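PDB 5GYY: S-locus protein 11 from Brassica rapa subsp. oleifera, which probably acts as the secreted pollen signal of self-incompatibility, a small disulfide-linked defensin-like protein whose recognition by its receptor on the stigma would mark pollen as self. Local coordinates for residues H11-G16 against E28-N33; G17-S22 against R49-D54. All coordinates share one frame; numbering follows the deposited sequence.

Interaction 1. Residues H11-G16 against E28-N33; sequences HRLNSG and EAFYTN
The H11 and Y31 rings form an edge-to-face pair, with the tyrosine edge directed at one face of the imidazole. Their planes stand at 80° and their centroids lie 5.2 Å apart. Y31 CE1 is the atom that does the touching; it sits above the imidazole, offset toward the rim, at 3.7 Å from H11 ND1. CG of H11 stands anti to the backbone N (chi1 -170°), where Y31 CE1 approaches it at 3.8 Å. L13, two residues further along the strand, meets the helix with two different parts of its side chain. Its CD1 branch comes to 3.7 Å from Y31 CA and 4.0 Å from Y31 CB, and the leucine and tyrosine side chains cross at about a right angle. Its CB instead meets the F30 ring obliquely, 3.7 Å from CE2. In this defensin-like fold, helix 23-35 packs on one side of the three-stranded antiparallel sheet, here over strand 9-16, one of its two edge strands within the chain, and the axes of the two segments pass 9.7 Å apart at 108°. No hydrogen bond joins the segments, so apolar and aromatic packing carries the contact. L13 also touches C53 on the adjacent strand, while Y31 reaches I57. The F30 ring has R51 as a further neighbour, and S15 OG lies 4.4 Å from its CE2, the most distant of the contacts across the interface.

Interaction 2. Residues G17-S22 against R49-D54; sequences GSCGKS and RTRYCD
R51 sets its CB, CG and CD against the carbonyl of S18, its carbons coming progressively nearer to S18 O: 3.8 Å from CB, 3.6 Å from CG and 3.4 Å from CD. CG stands anti to the backbone N, and there it also meets the disulfide sulfur of C19, with CG 4.2 Å from SG. The chain then bends at chi3, and the guanidinium takes up a water at its edge, in its plane: R51 NH1 donates to the water over 3.1 Å. The same water lies 2.7 Å from C19 O, where it can donate, although it has other acceptors within reach, and so probably links loop and strand. At the start of the loop, G17 N donates to R49 O over 2.8 Å, with an N-H...O angle of 157° and the donor 45° out of the carbonyl plane. G17 has a positive phi (117°), in a backbone shape that suits glycine. R49 folds its NH1 back to 3.4 Å from G17 N, an approach of two donors and therefore no hydrogen bond. The contact thus fixes the loop leading from strand 9-16 to helix 23-35 beside the beginning of strand 50-57. Both NH1 and NH2 of R51 also bond to backbone of a neighbouring protein chain. Its methylene groups therefore pack within the fold while its charged end serves the interface; across these two segments the polar link is one main-chain bond and a shared water, while the loop's covalent tie, to strand 41-45, comes from the C19-C44 disulfide.

How the interactions relate
Strands 9-16 and 50-57 are neighbours in one antiparallel sheet, and each interaction uses one of them. Interaction 1 is the buried contact, near the centre of the chain, where the helix covers the sheet; interaction 2 lies further out, partly buried, at the loop end of the sheet. Chemistry follows place: apolar and aromatic groups without hydrogen bonds inside, main-chain polar atoms, water and a buried arginine toward the loop end. The two meet directly, since L13 O lies 2.6 Å from C53 N, and S15 O 2.7 Å from R51 N, both probable hydrogen bonds. F30 and R51 also touch where the two contacts meet.

Interaction 1. Residues H11-G16 against E28-N33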
loop_
_atom_site.group_PDB
_atom_site.type_symbol
_atom_site.label_atom_id
_atom_site.label_comp_id
_atom_site.label_asym_id
_atom_site.label_seq_id
_atom_site.Cartn_x
_atom_site.Cartn_y
_atom_site.Cartn_z
ATOM N N HIS C 11 -19.476 -16.865 -5.047
ATOM C CA HIS C 11 -18.169 -17.355 -5.480
ATOM C C HIS C 11 -17.157 -16.199 -5.563
ATOM O O HIS C 11 -17.462 -15.108 -6.054
ATOM C CB HIS C 11 -18.295 -18.075 -6.824
ATOM C CG HIS C 11 -17.066 -18.820 -7.246
ATOM N ND1 HIS C 11 -17.097 -20.143 -7.627
ATOM C CD2 HIS C 11 -15.779 -18.417 -7.387
ATOM C CE1 HIS C 11 -15.880 -20.527 -7.973
ATOM N NE2 HIS C 11 -15.062 -19.500 -7.832
ATOM N N ARG C 12 -15.961 -16.457 -5.057
ATOM C CA ARG C 12 -14.947 -15.449 -4.830
ATOM C C ARG C 12 -13.737 -15.626 -5.727
ATOM O O ARG C 12 -13.145 -16.698 -5.779
ATOM C CB ARG C 12 -14.510 -15.554 -3.390
ATOM C CG ARG C 12 -13.379 -14.668 -2.987
ATOM C CD ARG C 12 -13.254 -14.830 -1.507
ATOM N NE ARG C 12 -14.401 -14.205 -0.861
ATOM C CZ ARG C 12 -15.146 -14.785 0.067
ATOM N NH1 ARG C 12 -14.897 -16.035 0.425
ATOM N NH2 ARG C 12 -16.164 -14.128 0.604
ATOM N N LEU C 13 -13.381 -14.568 -6.445
ATOM C CA LEU C 13 -12.213 -14.590 -7.311
ATOM C C LEU C 13 -11.415 -13.311 -7.072
ATOM O O LEU C 13 -11.881 -12.217 -7.377
ATOM C CB LEU C 13 -12.639 -14.734 -8.771
ATOM C CG LEU C 13 -13.456 -16.015 -9.028
ATOM C CD1 LEU C 13 -14.056 -16.048 -10.414
ATOM C CD2 LEU C 13 -12.617 -17.276 -8.782
ATOM N N ASN C 14 -10.232 -13.448 -6.485
ATOM C CA ASN C 14 -9.426 -12.287 -6.136
ATOM C C ASN C 14 -8.074 -12.380 -6.832
ATOM O O ASN C 14 -7.568 -13.472 -7.043
ATOM C CB ASN C 14 -9.225 -12.186 -4.617
ATOM C CG ASN C 14 -10.541 -12.243 -3.830
ATOM O OD1 ASN C 14 -11.606 -11.892 -4.346
ATOM N ND2 ASN C 14 -10.466 -12.715 -2.572
ATOM N N SER C 15 -7.504 -11.238 -7.210
ATOM C CA SER C 15 -6.154 -11.202 -7.785
ATOM C C SER C 15 -5.581 -9.781 -7.789
ATOM O O SER C 15 -6.320 -8.819 -7.576
ATOM C CB SER C 15 -6.159 -11.800 -9.191
ATOM O OG SER C 15 -7.045 -11.079 -10.022
ATOM N N GLY C 16 -4.277 -9.655 -8.044
ATOM C CA GLY C 16 -3.622 -8.355 -8.063
ATOM C C GLY C 16 -4.239 -7.426 -9.104
ATOM O O GLY C 16 -4.758 -7.876 -10.120
ATOM N N GLU C 28 -17.127 -11.305 -14.380
ATOM C CA GLU C 28 -18.047 -12.310 -14.913
ATOM C C GLU C 28 -17.392 -13.174 -15.982
ATOM O O GLU C 28 -17.575 -14.392 -16.016
ATOM C CB GLU C 28 -19.314 -11.648 -15.473
ATOM C CG GLU C 28 -20.262 -11.118 -14.404
ATOM C CD GLU C 28 -21.212 -10.046 -14.936
ATOM O OE1 GLU C 28 -21.275 -9.863 -16.174
ATOM O OE2 GLU C 28 -21.891 -9.392 -14.114
ATOM N N ALA C 29 -16.609 -12.534 -16.838
ATOM C CA ALA C 29 -15.873 -13.244 -17.863
ATOM C C ALA C 29 -14.825 -14.143 -17.196
ATOM O O ALA C 29 -14.625 -15.282 -17.614
ATOM C CB ALA C 29 -15.196 -12.237 -18.826
ATOM N N PHE C 30 -14.176 -13.605 -16.157
ATOM C CA PHE C 30 -13.190 -14.309 -15.341
ATOM C C PHE C 30 -13.837 -15.554 -14.729
ATOM O O PHE C 30 -13.272 -16.652 -14.780
ATOM C CB PHE C 30 -12.669 -13.369 -14.239
ATOM C CG PHE C 30 -11.500 -13.918 -13.437
ATOM C CD1 PHE C 30 -10.676 -14.911 -13.945
ATOM C CD2 PHE C 30 -11.229 -13.424 -12.164
ATOM C CE1 PHE C 30 -9.591 -15.406 -13.200
ATOM C CE2 PHE C 30 -10.160 -13.903 -11.418
ATOM C CZ PHE C 30 -9.336 -14.899 -11.940
ATOM N N TYR C 31 -15.042 -15.383 -14.190
ATOM C CA TYR C 31 -15.774 -16.497 -13.603
ATOM C C TYR C 31 -16.046 -17.588 -14.630
ATOM O O TYR C 31 -15.708 -18.758 -14.407
ATOM C CB TYR C 31 -17.081 -16.032 -12.960
ATOM C CG TYR C 31 -17.941 -17.179 -12.456
ATOM C CD1 TYR C 31 -17.654 -17.809 -11.247
ATOM C CD2 TYR C 31 -19.036 -17.634 -13.191
ATOM C CE1 TYR C 31 -18.425 -18.863 -10.786
ATOM C CE2 TYR C 31 -19.822 -18.689 -12.735
ATOM C CZ TYR C 31 -19.511 -19.298 -11.532
ATOM O OH TYR C 31 -20.279 -20.339 -11.067
ATOM N N THR C 32 -16.632 -17.200 -15.758
ATOM C CA THR C 32 -16.929 -18.150 -16.821
ATOM C C THR C 32 -15.682 -18.917 -17.251
ATOM O O THR C 32 -15.707 -20.140 -17.394
ATOM C CB THR C 32 -17.524 -17.446 -18.027
ATOM O OG1 THR C 32 -18.705 -16.749 -17.616
ATOM C CG2 THR C 32 -17.868 -18.457 -19.120
ATOM N N ASN C 33 -14.587 -18.188 -17.442
ATOM C CA ASN C 33 -13.317 -18.802 -17.789
ATOM C C ASN C 33 -12.840 -19.843 -16.761
ATOM O O ASN C 33 -12.184 -20.827 -17.120
ATOM C CB ASN C 33 -12.256 -17.723 -17.986
ATOM C CG ASN C 33 -10.878 -18.223 -17.690
ATOM O OD1 ASN C 33 -10.396 -18.103 -16.564
ATOM N ND2 ASN C 33 -10.244 -18.835 -18.683
#

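Interaction 2. Residues G17-S22 against R49-D54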
loop_
_atom_site.group_PDB
_atom_site.type_symbol
_atom_site.label_atom_id
_atom_site.label_comp_id
_atom_site.label_asym_id
_atom_site.label_seq_id
_atom_site.Cartn_x
_atom_site.Cartn_y
_atom_site.Cartn_z
ATOM N N GLY C 17 -4.220 -6.130 -8.840
ATOM C CA GLY C 17 -4.752 -5.176 -9.809
ATOM C C GLY C 17 -5.960 -4.376 -9.333
ATOM O O GLY C 17 -6.102 -4.074 -8.141
ATOM N N SER C 18 -6.839 -4.024 -10.266
ATOM C CA SER C 18 -7.993 -3.220 -9.919
ATOM C C SER C 18 -9.221 -3.586 -10.739
ATOM O O SER C 18 -9.142 -4.384 -11.662
ATOM C CB SER C 18 -7.692 -1.719 -10.067
ATOM O OG SER C 18 -7.266 -1.416 -11.386
ATOM N N CYS C 19 -10.354 -2.982 -10.387
ATOM C CA CYS C 19 -11.623 -3.203 -11.080
ATOM C C CYS C 19 -11.633 -2.610 -12.482
ATOM O O CYS C 19 -11.985 -3.293 -13.448
ATOM C CB CYS C 19 -12.770 -2.595 -10.276
ATOM S SG CYS C 19 -13.245 -3.599 -8.921
ATOM N N GLY C 20 -11.254 -1.339 -12.588
ATOM C CA GLY C 20 -11.276 -0.655 -13.863
ATOM C C GLY C 20 -12.640 -0.130 -14.262
ATOM O O GLY C 20 -13.564 -0.095 -13.445
ATOM N N LYS C 21 -12.765 0.272 -15.526
ATOM C CA LYS C 21 -13.997 0.860 -16.036
ATOM C C LYS C 21 -15.107 -0.169 -16.242
ATOM O O LYS C 21 -16.258 0.202 -16.420
ATOM C CB LYS C 21 -13.743 1.575 -17.380
ATOM C CG LYS C 21 -13.115 2.960 -17.300
ATOM C CD LYS C 21 -12.687 3.491 -18.698
ATOM C CE LYS C 21 -12.225 2.395 -19.693
ATOM N NZ LYS C 21 -10.735 2.192 -19.790
ATOM N N SER C 22 -14.753 -1.452 -16.235
ATOM C CA SER C 22 -15.704 -2.532 -16.513
ATOM C C SER C 22 -15.505 -3.729 -15.596
ATOM O O SER C 22 -15.572 -4.885 -16.047
ATOM C CB SER C 22 -15.586 -2.979 -17.968
ATOM O OG SER C 22 -16.030 -1.944 -18.825
ATOM N N ARG C 49 -4.713 -2.787 -3.705
ATOM C CA ARG C 49 -4.137 -3.168 -5.012
ATOM C C ARG C 49 -4.591 -4.562 -5.504
ATOM O O ARG C 49 -3.844 -5.287 -6.193
ATOM C CB ARG C 49 -2.598 -3.080 -4.989
ATOM C CG ARG C 49 -1.974 -2.898 -6.373
ATOM C CD ARG C 49 -0.444 -2.990 -6.372
ATOM N NE ARG C 49 0.073 -4.331 -6.083
ATOM C CZ ARG C 49 -0.230 -5.431 -6.774
ATOM N NH1 ARG C 49 -1.051 -5.363 -7.801
ATOM N NH2 ARG C 49 0.284 -6.608 -6.436
ATOM N N THR C 50 -5.831 -4.908 -5.167
ATOM C CA THR C 50 -6.395 -6.230 -5.441
ATOM C C THR C 50 -7.797 -6.086 -6.009
ATOM O O THR C 50 -8.557 -5.269 -5.542
ATOM C CB THR C 50 -6.476 -7.052 -4.136
ATOM O OG1 THR C 50 -5.156 -7.198 -3.603
ATOM C CG2 THR C 50 -7.098 -8.437 -4.377
ATOM N N ARG C 51 -8.113 -6.850 -7.044
ATOM C CA ARG C 51 -9.464 -6.892 -7.569
ATOM C C ARG C 51 -10.209 -8.038 -6.878
ATOM O O ARG C 51 -9.827 -9.211 -7.006
ATOM C CB ARG C 51 -9.459 -7.117 -9.079
ATOM C CG ARG C 51 -10.814 -6.876 -9.747
ATOM C CD ARG C 51 -10.822 -7.342 -11.186
ATOM N NE ARG C 51 -10.480 -8.758 -11.318
ATOM C CZ ARG C 51 -10.277 -9.362 -12.486
ATOM N NH1 ARG C 51 -10.353 -8.663 -13.615
ATOM N NH2 ARG C 51 -9.977 -10.658 -12.529
ATOM N N TYR C 52 -11.267 -7.699 -6.156
ATOM C CA TYR C 52 -12.107 -8.714 -5.498
ATOM C C TYR C 52 -13.335 -8.963 -6.328
ATOM O O TYR C 52 -14.163 -8.068 -6.496
ATOM C CB TYR C 52 -12.518 -8.281 -4.084
ATOM C CG TYR C 52 -11.345 -8.133 -3.131
ATOM C CD1 TYR C 52 -11.027 -9.146 -2.228
ATOM C CD2 TYR C 52 -10.554 -6.983 -3.139
ATOM C CE1 TYR C 52 -9.954 -9.019 -1.358
ATOM C CE2 TYR C 52 -9.486 -6.837 -2.271
ATOM C CZ TYR C 52 -9.185 -7.863 -1.386
ATOM O OH TYR C 52 -8.120 -7.723 -0.529
ATOM N N CYS C 53 -13.431 -10.155 -6.904
ATOM C CA CYS C 53 -14.686 -10.541 -7.558
ATOM C C CYS C 53 -15.603 -11.306 -6.588
ATOM O O CYS C 53 -15.193 -12.303 -5.985
ATOM C CB CYS C 53 -14.430 -11.386 -8.802
ATOM S SG CYS C 53 -13.470 -10.563 -10.055
ATOM N N ASP C 54 -16.829 -10.811 -6.423
ATOM C CA ASP C 54 -17.860 -11.494 -5.635
ATOM C C ASP C 54 -18.976 -11.950 -6.555
ATOM O O ASP C 54 -19.794 -11.141 -6.990
ATOM C CB ASP C 54 -18.431 -10.567 -4.559
ATOM C CG ASP C 54 -17.583 -10.541 -3.305
ATOM O OD1 ASP C 54 -16.938 -11.568 -2.993
ATOM O OD2 ASP C 54 -17.534 -9.488 -2.642
HETATM O O HOH W 1 -10.917 -5.669 -14.142
#